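Local coordinates for protein phiAB6 tailspike (Unidentified phage, PDB 5JS4) that probably cleaves the exopolysaccharide of its host Acinetobacter baumannii, as the trimeric beta-helical tailspike of a bacteriophage, at residues G635-E640 with H709-A714; P659-G662 with G668-A671; W698-S701 with L705-P708. All blocks are in the same frame, centred on the assembly; numbering follows the deposited sequence.

Overall arrangement
The three contacts lie close together in the C-terminal part of the chain, far from its centre, with centres 8 to 13 Å apart. Interaction 1 is the core contact: strands 636-641 and 708-715, from two different antiparallel sheets, meet through buried aromatic and aliphatic side chains alone. Interaction 2 is also largely buried, though Thr669 lies at the surface; interaction 3 is partly buried. In interaction 2 a water joins loop backbone to strand 654-661, whereas in interaction 3 a direct backbone bond closes the turn after strand 690-699. Strand 654-661 pairs with 708-715, and 636-641 with 690-699, which ties both loop contacts to the sheets that interaction 1 brings face to face.

Interaction 1: G635-E640 with H709-A714; sequences GVYRVE and HRFTVA
Aromatic packing comes first, between Tyr637 and Phe711. The two rings form a T-shaped pair, with centroids 5.2 Å apart and planes at 81°. Phe711 supplies the edge: its CE1 and CZ point onto one face of the tyrosine, and CZ comes within 3.8 Å of Tyr637 CG, so the touch is displaced from the ring centre toward the end near CB. Phe711 CB already points across; with CG between the backbone N and the carbonyl carbon (chi1 68°), the CE1-CZ edge meets the tyrosine face. The same two rings continue into a larger aromatic cluster, since Tyr614 meets both of them and Trp698 lies edge-to-face with Phe711.

Aliphatic packing takes over two residues further along both strands. Val639 CG2 and Val713 CG2 meet methyl to methyl at 4.3 Å. No hydrogen bond links the segments; their backbones stand well apart, with 8.6 Å between the CA atoms of Val639 and Val713.

Charged contacts belong to the outer sides of the two strands. On 636-640, Arg638 NE donates to Glu640 OE1 at 2.7 Å, forming a salt bridge with an N-H...O angle of 163°. The oxygen lies in the guanidinium plane and is approached on its anti side, from well out of the carboxylate plane, while Arg638 NH1 has a second acidic partner in Glu632. On strand 710-714, Arg710 NH1 pairs with Asp615 of its own chain, while NH2 bonds to Asn651 and Gly652 of the second subunit.

Strands from two antiparallel sheets meeting face to face through apolar side chains, with no hydrogen bond between these segments, are consistent with the core of a beta-sandwich.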
loop_
_atom_site.group_PDB
_atom_site.type_symbol
_atom_site.label_atom_id
_atom_site.label_comp_id
_atom_site.label_asym_id
_atom_site.label_seq_id
_atom_site.Cartn_x
_atom_site.Cartn_y
_atom_site.Cartn_z
ATOM N N GLY A 635 23.412 18.264 66.180
ATOM C CA GLY A 635 24.280 18.570 65.053
ATOM C C GLY A 635 24.670 17.406 64.162
ATOM O O GLY A 635 25.439 17.600 63.230
ATOM N N VAL A 636 24.138 16.212 64.418
ATOM C CA VAL A 636 24.524 15.019 63.666
ATOM C C VAL A 636 23.297 14.373 63.039
ATOM O O VAL A 636 22.354 14.001 63.741
ATOM C CB VAL A 636 25.237 13.983 64.558
ATOM C CG1 VAL A 636 25.733 12.815 63.713
ATOM C CG2 VAL A 636 26.390 14.629 65.315
ATOM N N TYR A 637 23.324 14.251 61.714
ATOM C CA TYR A 637 22.196 13.759 60.933
ATOM C C TYR A 637 22.632 12.581 60.088
ATOM O O TYR A 637 23.739 12.582 59.566
ATOM C CB TYR A 637 21.650 14.895 60.053
ATOM C CG TYR A 637 21.084 15.990 60.913
ATOM C CD1 TYR A 637 21.919 16.909 61.541
ATOM C CD2 TYR A 637 19.722 16.058 61.172
ATOM C CE1 TYR A 637 21.414 17.883 62.379
ATOM C CE2 TYR A 637 19.208 17.029 62.007
ATOM C CZ TYR A 637 20.056 17.935 62.613
ATOM O OH TYR A 637 19.551 18.899 63.447
ATOM N N ARG A 638 21.771 11.576 59.970
ATOM C CA ARG A 638 22.038 10.439 59.099
ATOM C C ARG A 638 21.177 10.532 57.855
ATOM O O ARG A 638 19.955 10.620 57.952
ATOM C CB ARG A 638 21.727 9.112 59.800
ATOM C CG ARG A 638 22.587 8.805 61.010
ATOM C CD ARG A 638 22.480 7.334 61.392
ATOM N NE ARG A 638 21.110 6.950 61.710
ATOM C CZ ARG A 638 20.552 7.007 62.921
ATOM N NH1 ARG A 638 21.235 7.442 63.976
ATOM N NH2 ARG A 638 19.289 6.622 63.077
ATOM N N VAL A 639 21.829 10.524 56.695
ATOM C CA VAL A 639 21.168 10.283 55.420
ATOM C C VAL A 639 21.241 8.771 55.249
ATOM O O VAL A 639 22.270 8.226 54.831
ATOM C CB VAL A 639 21.862 11.028 54.258
ATOM C CG1 VAL A 639 21.112 10.808 52.956
ATOM C CG2 VAL A 639 21.981 12.514 54.570
ATOM N N GLU A 640 20.154 8.097 55.614
ATOM C CA GLU A 640 20.177 6.655 55.858
ATOM C C GLU A 640 19.142 5.895 55.050
ATOM O O GLU A 640 18.119 6.445 54.638
ATOM C CB GLU A 640 19.947 6.370 57.344
ATOM C CG GLU A 640 18.606 6.859 57.870
ATOM C CD GLU A 640 18.291 6.359 59.264
ATOM O OE1 GLU A 640 19.230 6.094 60.042
ATOM O OE2 GLU A 640 17.091 6.243 59.583
ATOM N N HIS A 709 16.977 23.787 61.429
ATOM C CA HIS A 709 15.571 23.419 61.337
ATOM C C HIS A 709 15.310 22.636 60.054
ATOM O O HIS A 709 14.526 21.689 60.035
ATOM C CB HIS A 709 14.707 24.671 61.354
ATOM C CG HIS A 709 13.288 24.413 61.733
ATOM N ND1 HIS A 709 12.361 23.902 60.856
ATOM C CD2 HIS A 709 12.639 24.600 62.906
ATOM C CE1 HIS A 709 11.197 23.789 61.473
ATOM N NE2 HIS A 709 11.340 24.207 62.714
ATOM N N ARG A 710 15.986 23.038 58.979
ATOM C CA ARG A 710 15.767 22.460 57.663
ATOM C C ARG A 710 17.039 22.604 56.840
ATOM O O ARG A 710 17.715 23.626 56.916
ATOM C CB ARG A 710 14.587 23.163 56.971
ATOM C CG ARG A 710 14.342 22.784 55.516
ATOM C CD ARG A 710 13.064 23.426 54.993
ATOM N NE ARG A 710 12.848 23.166 53.569
ATOM C CZ ARG A 710 11.823 22.502 53.033
ATOM N NH1 ARG A 710 10.849 21.988 53.783
ATOM N NH2 ARG A 710 11.764 22.349 51.718
ATOM N N PHE A 711 17.374 21.565 56.086
ATOM C CA PHE A 711 18.482 21.634 55.137
ATOM C C PHE A 711 18.340 20.572 54.057
ATOM O O PHE A 711 17.694 19.545 54.251
ATOM C CB PHE A 711 19.844 21.514 55.842
ATOM C CG PHE A 711 20.120 20.155 56.437
ATOM C CD1 PHE A 711 19.708 19.857 57.725
ATOM C CD2 PHE A 711 20.813 19.185 55.718
ATOM C CE1 PHE A 711 19.966 18.615 58.283
ATOM C CE2 PHE A 711 21.073 17.943 56.272
ATOM C CZ PHE A 711 20.650 17.659 57.556
ATOM N N THR A 712 18.978 20.840 52.928
ATOM C CA THR A 712 18.947 19.994 51.751
ATOM C C THR A 712 20.276 19.261 51.604
ATOM O O THR A 712 21.321 19.778 52.000
ATOM C CB THR A 712 18.728 20.871 50.503
ATOM O OG1 THR A 712 17.439 21.495 50.593
ATOM C CG2 THR A 712 18.826 20.075 49.206
ATOM N N VAL A 713 20.213 18.055 51.049
ATOM C CA VAL A 713 21.397 17.381 50.519
ATOM C C VAL A 713 21.135 16.968 49.074
ATOM O O VAL A 713 19.993 16.732 48.674
ATOM C CB VAL A 713 21.819 16.148 51.360
ATOM C CG1 VAL A 713 21.979 16.529 52.821
ATOM C CG2 VAL A 713 20.844 14.993 51.206
ATOM N N ALA A 714 22.208 16.877 48.296
ATOM C CA ALA A 714 22.146 16.355 46.941
ATOM C C ALA A 714 23.264 15.340 46.806
ATOM O O ALA A 714 24.391 15.604 47.214
ATOM C CB ALA A 714 22.308 17.470 45.920
#

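Interaction 2: P659-G662 with G668-A671; sequences PLMG and GTGA
A water accepts from two backbone amides, Met661 N and Gly668 N, each at 2.9 Å, and donates to Thr669 O at 2.9 Å. These three bonds are what link the two backbones through polar groups here, for no direct hydrogen bond passes between the segments. The carbonyl O of Gly668 turns to Arg699 of the second subunit.

Met661 carries most of the side-chain contact. Its CB lies 3.2 Å from Thr669 OG1 and its CG 3.3 Å from Thr669 O, so the root of the methionine is set against the polar atoms of the threonine, and the two side chains cross at about a right angle. A bend at chi2 (-60°), together with chi1, brings SD to 4.2 Å from Ala671 CB, and chi3 (-66°) then turns the terminal CE. Pro659 approaches the same alanine with its ring, CG lying 4.3 Å from Ala671 CB. The amide N of Ala671, buried by this contact, has no hydrogen-bond partner in the model.

Thr669 OG1 is hydrogen-bonded to Thr667 OG1, two residues earlier in the loop. Leu660 pairs with His709 and Arg710 in a classic beta bulge. The contact thus belongs to a loop that crosses from the sheet of strands 654-661 and 708-715 to that of 672-678 and 690-699, pinned by a water to the strand it leaves.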
loop_
_atom_site.group_PDB
_atom_site.type_symbol
_atom_site.label_atom_id
_atom_site.label_comp_id
_atom_site.label_asym_id
_atom_site.label_seq_id
_atom_site.Cartn_x
_atom_site.Cartn_y
_atom_site.Cartn_z
ATOM N N PRO A 659 21.562 25.730 55.233
ATOM C CA PRO A 659 20.751 25.525 56.433
ATOM C C PRO A 659 19.807 26.687 56.747
ATOM O O PRO A 659 20.190 27.855 56.646
ATOM C CB PRO A 659 21.801 25.406 57.535
ATOM C CG PRO A 659 22.895 26.306 57.075
ATOM C CD PRO A 659 22.921 26.188 55.578
ATOM N N LEU A 660 18.585 26.336 57.127
ATOM C CA LEU A 660 17.639 27.256 57.744
ATOM C C LEU A 660 17.743 27.013 59.243
ATOM O O LEU A 660 17.377 25.931 59.717
ATOM C CB LEU A 660 16.223 26.963 57.254
ATOM C CG LEU A 660 15.931 27.351 55.805
ATOM C CD1 LEU A 660 14.804 26.530 55.208
ATOM C CD2 LEU A 660 15.607 28.832 55.705
ATOM N N MET A 661 18.262 27.995 59.973
ATOM C CA MET A 661 18.529 27.853 61.404
ATOM C C MET A 661 17.402 28.429 62.248
ATOM O O MET A 661 16.778 29.418 61.864
ATOM C CB MET A 661 19.833 28.563 61.764
ATOM C CG MET A 661 21.044 28.076 60.979
ATOM S SD MET A 661 21.421 26.325 61.191
ATOM C CE MET A 661 21.883 26.275 62.914
ATOM N N GLY A 662 17.132 27.790 63.386
ATOM C CA GLY A 662 16.273 28.369 64.430
ATOM C C GLY A 662 14.773 28.222 64.244
ATOM O O GLY A 662 14.033 28.111 65.225
ATOM N N GLY A 668 18.439 33.357 59.608
ATOM C CA GLY A 668 19.478 33.938 58.764
ATOM C C GLY A 668 20.891 33.619 59.226
ATOM O O GLY A 668 21.855 33.953 58.535
ATOM N N THR A 669 21.041 32.985 60.389
ATOM C CA THR A 669 22.368 32.564 60.834
ATOM C C THR A 669 22.804 31.371 59.987
ATOM O O THR A 669 21.986 30.731 59.322
ATOM C CB THR A 669 22.443 32.233 62.343
ATOM O OG1 THR A 669 21.705 31.043 62.627
ATOM C CG2 THR A 669 21.911 33.390 63.191
ATOM N N GLY A 670 24.106 31.106 59.988
ATOM C CA GLY A 670 24.676 30.053 59.162
ATOM C C GLY A 670 25.279 28.942 59.987
ATOM O O GLY A 670 25.252 28.963 61.216
ATOM N N ALA A 671 25.833 27.969 59.281
ATOM C CA ALA A 671 26.507 26.847 59.912
ATOM C C ALA A 671 27.426 26.187 58.900
ATOM O O ALA A 671 27.246 26.340 57.693
ATOM C CB ALA A 671 25.497 25.850 60.447
HETATM O O HOH W 1 19.147 30.594 58.915
#

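Interaction 3: W698-S701 with L705-P708; sequences WRDS and LVDP
The loop that leads from strand 690-699 in one sheet to strand 708-715 in the other is closed here by a single beta bridge, Arg699 with Leu705. Its polar link is Val706 N donating to Trp698 O at 2.9 Å, with an N-H...O angle of 164°; the donor stands above the carbonyl plane. The same oxygen also receives a CA-H...O contact from Leu705 CA at 3.3 Å.

Beside the bridge, Pro708 lies over one face of the Trp698 indole in a CH-pi contact. Its CG is 3.5 Å from the centroid of the five-membered ring and only 9° off the normal, making an almost perpendicular approach.

Arg699 and Leu705 run side by side, pointing the same way. The arginine is extended, with chi2 and chi3 both near 180°, which carries its guanidinium along the leucine until CD2 rests over one face of that group; CD2 is also 3.9 Å from Arg699 CG. The polar end of the arginine is engaged elsewhere, NH1 bonding to Gly668 O of the third subunit.

Val706 fits against the turn with both methyls: CG1 meets Asp700 OD2 at 3.6 Å, and CG2 packs on the peptide joining Arg699 to Asp700, 3.7 Å from Arg699 C. Asp700 uses its other oxygen, OD1, to hold Ser702 OG and Ala704 N within the turn.

Met661 of strand 654-661 touches Val706 and Pro708, Ala671, next to strand 672-678, rests on Trp698 and Val706, and Asp707 connects to the hairpin of strands 627-633 and 636-641 through Lys631 and Gly635.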
loop_
_atom_site.group_PDB
_atom_site.type_symbol
_atom_site.label_atom_id
_atom_site.label_comp_id
_atom_site.label_asym_id
_atom_site.label_seq_id
_atom_site.Cartn_x
_atom_site.Cartn_y
_atom_site.Cartn_z
ATOM N N TRP A 698 26.777 19.459 61.560
ATOM C CA TRP A 698 26.625 20.909 61.464
ATOM C C TRP A 698 27.192 21.605 62.691
ATOM O O TRP A 698 26.890 21.217 63.819
ATOM C CB TRP A 698 25.152 21.282 61.362
ATOM C CG TRP A 698 24.490 20.960 60.065
ATOM C CD1 TRP A 698 23.622 19.938 59.814
ATOM C CD2 TRP A 698 24.614 21.689 58.842
ATOM N NE1 TRP A 698 23.197 19.983 58.510
ATOM C CE2 TRP A 698 23.799 21.047 57.887
ATOM C CE3 TRP A 698 25.337 22.825 58.457
ATOM C CZ2 TRP A 698 23.681 21.505 56.576
ATOM C CZ3 TRP A 698 25.222 23.276 57.151
ATOM C CH2 TRP A 698 24.404 22.620 56.227
ATOM N N ARG A 699 27.975 22.658 62.473
ATOM C CA ARG A 699 28.579 23.413 63.567
ATOM C C ARG A 699 28.457 24.923 63.364
ATOM O O ARG A 699 28.434 25.408 62.229
ATOM C CB ARG A 699 30.049 23.024 63.736
ATOM C CG ARG A 699 30.243 21.567 64.128
ATOM C CD ARG A 699 31.708 21.195 64.258
ATOM N NE ARG A 699 31.869 19.762 64.523
ATOM C CZ ARG A 699 31.850 18.807 63.595
ATOM N NH1 ARG A 699 31.687 19.097 62.308
ATOM N NH2 ARG A 699 32.005 17.535 63.958
ATOM N N ASP A 700 28.385 25.655 64.474
ATOM C CA ASP A 700 28.344 27.123 64.437
ATOM C C ASP A 700 29.754 27.711 64.308
ATOM O O ASP A 700 30.732 26.969 64.196
ATOM C CB ASP A 700 27.599 27.690 65.663
ATOM C CG ASP A 700 28.273 27.359 66.991
ATOM O OD1 ASP A 700 29.494 27.114 67.024
ATOM O OD2 ASP A 700 27.562 27.355 68.019
ATOM N N SER A 701 29.856 29.040 64.327
ATOM C CA SER A 701 31.138 29.726 64.135
ATOM C C SER A 701 32.154 29.467 65.254
ATOM O O SER A 701 33.353 29.679 65.061
ATOM C CB SER A 701 30.917 31.232 63.973
ATOM O OG SER A 701 30.257 31.773 65.102
ATOM N N LEU A 705 28.513 21.890 67.803
ATOM C CA LEU A 705 27.441 21.212 67.081
ATOM C C LEU A 705 26.115 21.955 67.259
ATOM O O LEU A 705 25.771 22.361 68.372
ATOM C CB LEU A 705 27.324 19.758 67.543
ATOM C CG LEU A 705 28.494 18.883 67.074
ATOM C CD1 LEU A 705 28.617 17.626 67.924
ATOM C CD2 LEU A 705 28.348 18.524 65.603
ATOM N N VAL A 706 25.401 22.147 66.151
ATOM C CA VAL A 706 24.128 22.885 66.134
ATOM C C VAL A 706 23.125 22.191 65.225
ATOM O O VAL A 706 23.509 21.516 64.278
ATOM C CB VAL A 706 24.288 24.340 65.634
ATOM C CG1 VAL A 706 25.071 25.170 66.630
ATOM C CG2 VAL A 706 24.916 24.394 64.245
ATOM N N ASP A 707 21.838 22.390 65.507
ATOM C CA ASP A 707 20.760 21.748 64.762
ATOM C C ASP A 707 20.026 22.717 63.846
ATOM O O ASP A 707 19.267 23.559 64.322
ATOM C CB ASP A 707 19.751 21.135 65.739
ATOM C CG ASP A 707 20.303 19.932 66.453
ATOM O OD1 ASP A 707 20.806 19.024 65.760
ATOM O OD2 ASP A 707 20.237 19.887 67.700
ATOM N N PRO A 708 20.218 22.588 62.522
ATOM C CA PRO A 708 19.353 23.352 61.629
ATOM C C PRO A 708 17.902 22.899 61.755
ATOM O O PRO A 708 17.637 21.767 62.164
ATOM C CB PRO A 708 19.890 23.018 60.230
ATOM C CG PRO A 708 21.271 22.501 60.449
ATOM C CD PRO A 708 21.219 21.804 61.777
#